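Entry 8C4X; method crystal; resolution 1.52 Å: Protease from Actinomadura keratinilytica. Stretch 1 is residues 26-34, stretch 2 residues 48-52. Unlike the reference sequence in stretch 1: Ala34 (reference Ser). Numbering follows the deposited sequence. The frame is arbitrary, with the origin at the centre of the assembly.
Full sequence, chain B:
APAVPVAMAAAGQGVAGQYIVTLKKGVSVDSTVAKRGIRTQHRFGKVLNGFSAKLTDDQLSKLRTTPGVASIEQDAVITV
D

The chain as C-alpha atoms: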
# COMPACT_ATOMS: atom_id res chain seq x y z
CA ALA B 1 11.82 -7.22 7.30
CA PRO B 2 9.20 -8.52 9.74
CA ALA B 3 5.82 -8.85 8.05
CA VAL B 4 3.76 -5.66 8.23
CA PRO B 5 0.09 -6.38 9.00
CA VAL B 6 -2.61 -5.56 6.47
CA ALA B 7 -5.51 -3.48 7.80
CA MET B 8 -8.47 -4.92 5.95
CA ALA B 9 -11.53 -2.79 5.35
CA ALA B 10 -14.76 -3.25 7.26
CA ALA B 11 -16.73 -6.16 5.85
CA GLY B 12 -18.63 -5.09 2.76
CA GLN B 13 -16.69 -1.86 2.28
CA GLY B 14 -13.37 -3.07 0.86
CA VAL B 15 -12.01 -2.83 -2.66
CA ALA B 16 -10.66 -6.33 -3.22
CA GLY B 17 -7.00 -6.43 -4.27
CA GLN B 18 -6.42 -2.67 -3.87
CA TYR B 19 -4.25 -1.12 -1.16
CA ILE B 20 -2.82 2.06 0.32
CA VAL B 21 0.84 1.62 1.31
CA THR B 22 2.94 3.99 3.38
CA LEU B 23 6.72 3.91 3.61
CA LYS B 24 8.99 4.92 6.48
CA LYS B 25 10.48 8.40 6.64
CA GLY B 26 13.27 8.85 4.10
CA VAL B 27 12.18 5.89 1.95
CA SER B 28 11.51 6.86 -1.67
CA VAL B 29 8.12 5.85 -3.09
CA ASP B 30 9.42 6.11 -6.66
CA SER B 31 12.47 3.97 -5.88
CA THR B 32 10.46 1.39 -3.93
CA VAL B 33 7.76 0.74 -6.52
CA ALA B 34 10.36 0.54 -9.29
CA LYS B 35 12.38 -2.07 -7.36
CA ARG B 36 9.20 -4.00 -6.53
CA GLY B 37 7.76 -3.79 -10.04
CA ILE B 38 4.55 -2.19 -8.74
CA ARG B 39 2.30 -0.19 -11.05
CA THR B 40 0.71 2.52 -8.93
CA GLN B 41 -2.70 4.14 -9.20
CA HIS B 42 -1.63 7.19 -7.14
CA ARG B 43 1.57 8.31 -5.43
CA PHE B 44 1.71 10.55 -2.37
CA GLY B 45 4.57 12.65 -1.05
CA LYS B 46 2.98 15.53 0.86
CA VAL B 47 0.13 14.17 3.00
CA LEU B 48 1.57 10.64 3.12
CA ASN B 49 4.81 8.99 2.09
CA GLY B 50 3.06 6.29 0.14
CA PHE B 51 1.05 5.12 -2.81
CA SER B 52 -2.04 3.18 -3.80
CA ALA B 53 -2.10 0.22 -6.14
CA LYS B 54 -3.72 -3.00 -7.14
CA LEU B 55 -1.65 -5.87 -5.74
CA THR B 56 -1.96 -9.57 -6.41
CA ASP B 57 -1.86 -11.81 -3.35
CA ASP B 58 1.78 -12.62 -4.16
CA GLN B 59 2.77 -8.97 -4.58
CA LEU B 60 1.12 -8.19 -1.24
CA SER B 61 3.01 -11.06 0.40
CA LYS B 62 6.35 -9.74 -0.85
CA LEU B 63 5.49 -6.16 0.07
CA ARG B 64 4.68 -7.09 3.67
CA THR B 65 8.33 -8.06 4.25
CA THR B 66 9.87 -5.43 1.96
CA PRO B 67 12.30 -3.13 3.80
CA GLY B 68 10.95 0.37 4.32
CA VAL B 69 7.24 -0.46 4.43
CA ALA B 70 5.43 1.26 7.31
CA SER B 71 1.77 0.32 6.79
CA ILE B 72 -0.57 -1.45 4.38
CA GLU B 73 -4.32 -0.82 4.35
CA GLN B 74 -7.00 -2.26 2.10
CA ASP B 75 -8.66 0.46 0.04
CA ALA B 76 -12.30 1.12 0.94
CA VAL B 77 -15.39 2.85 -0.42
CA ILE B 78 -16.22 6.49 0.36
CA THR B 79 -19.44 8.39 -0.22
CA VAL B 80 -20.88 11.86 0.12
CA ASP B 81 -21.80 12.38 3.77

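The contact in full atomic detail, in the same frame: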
# COMPACT_ATOMS: atom_id res chain seq x y z
N GLY B 26 12.05 8.94 4.88
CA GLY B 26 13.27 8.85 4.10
C GLY B 26 13.28 7.78 3.03
O GLY B 26 14.24 7.73 2.24
N VAL B 27 12.27 6.92 2.98
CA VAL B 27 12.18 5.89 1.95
C VAL B 27 11.48 6.49 0.74
O VAL B 27 10.45 7.16 0.88
CB VAL B 27 11.42 4.66 2.47
CG1 VAL B 27 11.20 3.65 1.36
CG2 VAL B 27 12.18 4.02 3.64
N SER B 28 12.04 6.28 -0.45
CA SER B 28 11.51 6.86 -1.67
C SER B 28 10.40 5.98 -2.25
O SER B 28 10.64 4.80 -2.54
CB SER B 28 12.61 7.05 -2.71
OG SER B 28 12.04 7.19 -3.99
N VAL B 29 9.21 6.56 -2.42
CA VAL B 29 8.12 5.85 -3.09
C VAL B 29 8.53 5.45 -4.50
O VAL B 29 8.36 4.30 -4.91
CB VAL B 29 6.84 6.71 -3.09
CG1 VAL B 29 5.83 6.21 -4.12
CG2 VAL B 29 6.22 6.73 -1.68
N ASP B 30 9.08 6.40 -5.27
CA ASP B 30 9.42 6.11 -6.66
C ASP B 30 10.45 5.00 -6.75
O ASP B 30 10.35 4.12 -7.62
CB ASP B 30 9.95 7.37 -7.34
CG ASP B 30 8.88 8.42 -7.55
OD1 ASP B 30 7.68 8.09 -7.40
OD2 ASP B 30 9.25 9.57 -7.86
N SER B 31 11.47 5.03 -5.89
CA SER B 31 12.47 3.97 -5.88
C SER B 31 11.84 2.63 -5.49
O SER B 31 12.09 1.61 -6.13
CB SER B 31 13.61 4.33 -4.92
OG SER B 31 14.51 3.24 -4.80
N THR B 32 11.01 2.64 -4.45
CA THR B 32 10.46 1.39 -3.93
C THR B 32 9.58 0.69 -4.97
O THR B 32 9.70 -0.53 -5.17
CB THR B 32 9.65 1.66 -2.65
OG1 THR B 32 10.50 2.24 -1.66
CG2 THR B 32 9.07 0.37 -2.11
N VAL B 33 8.68 1.43 -5.61
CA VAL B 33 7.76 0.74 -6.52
C VAL B 33 8.47 0.31 -7.80
O VAL B 33 8.07 -0.67 -8.43
CB VAL B 33 6.51 1.60 -6.82
CG1 VAL B 33 5.74 1.91 -5.53
CG2 VAL B 33 6.86 2.87 -7.57
N ALA B 34 9.54 1.01 -8.18
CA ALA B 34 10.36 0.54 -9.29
C ALA B 34 11.06 -0.77 -8.94
O ALA B 34 11.00 -1.74 -9.71
CB ALA B 34 11.38 1.62 -9.67
N LEU B 48 1.09 11.94 2.73
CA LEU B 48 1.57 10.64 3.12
C LEU B 48 2.85 10.40 2.33
O LEU B 48 3.04 10.97 1.25
CB LEU B 48 0.59 9.51 2.80
CG LEU B 48 -0.70 9.36 3.58
CD1 LEU B 48 -1.49 8.19 2.99
CD2 LEU B 48 -0.38 9.15 5.06
N ASN B 49 3.70 9.54 2.86
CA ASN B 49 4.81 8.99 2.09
C ASN B 49 4.33 7.61 1.64
O ASN B 49 4.48 6.63 2.35
CB ASN B 49 6.08 8.90 2.92
CG ASN B 49 7.31 8.62 2.08
OD1 ASN B 49 7.44 9.14 0.97
ND2 ASN B 49 8.22 7.79 2.60
N GLY B 50 3.70 7.55 0.47
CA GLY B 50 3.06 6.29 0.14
C GLY B 50 2.47 6.30 -1.25
O GLY B 50 2.75 7.18 -2.07
N PHE B 51 1.64 5.30 -1.50
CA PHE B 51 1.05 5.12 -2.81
C PHE B 51 -0.15 4.21 -2.66
O PHE B 51 -0.36 3.58 -1.62
CB PHE B 51 2.06 4.54 -3.81
CG PHE B 51 2.57 3.17 -3.43
CD1 PHE B 51 3.69 3.03 -2.62
CD2 PHE B 51 1.94 2.02 -3.90
CE1 PHE B 51 4.17 1.76 -2.26
CE2 PHE B 51 2.41 0.75 -3.55
CZ PHE B 51 3.54 0.62 -2.74
N SER B 52 -0.95 4.15 -3.72
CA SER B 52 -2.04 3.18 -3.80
C SER B 52 -1.85 2.36 -5.06
O SER B 52 -1.30 2.84 -6.06
CB SER B 52 -3.42 3.86 -3.77
OG SER B 52 -3.60 4.74 -4.87
O HOH W 1 8.73 9.19 -1.40

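How do the two backbones meet? The first turn of helix 29-34 lies beside the start of strand 50-52, their N-to-C directions 50° apart and their axes 9.1 Å apart at closest approach. The backbones come nearest at Val29 and Gly50, whose CA atoms are 6.0 Å apart. Ser28 caps the helix, its OG accepting from Ser31 N at 2.9 Å, and Thr32 OG1 donates to Ser28 O at 2.7 Å.

Why does Val29 cover more surface than any other residue here? It sits in the first turn with its CA-to-CB bond aimed toward the strand, and its methyls pack over Gly50 and against Phe51. Val29 CG2 lies 3.4 Å from Gly50 N and 3.8 Å from Asn49 OD1. Val29 CG1 comes within 4.1 Å of Phe51 CD1, an apolar contact oblique to the ring.

What does Phe51 offer the helix? Its ring turns a face to Val33, one helical turn after Val29. Val33 CG1 stands 3.6 Å from the ring centroid, only 11° off the normal, so a methyl C-H can point into the pi cloud; the same carbon is 3.6 Å from Phe51 CE1. Both residues are buried, and this packing keeps apolar surface away from solvent.

How does Asn49 join the two stretches? Its CB points sideways, but the amide end comes nearer to the other stretch. Asn49 ND2 donates to Val27 O at 2.9 Å, and the 171° angle makes this a nearly straight hydrogen bond, the one direct hydrogen bond between the stretches. A water bridges the other half of the amide: it donates to Asn49 OD1 at 2.7 Å and accepts from Val29 N at 2.9 Å, serving the backbone NH of Val29, which at the start of the helix has no earlier turn to bond to.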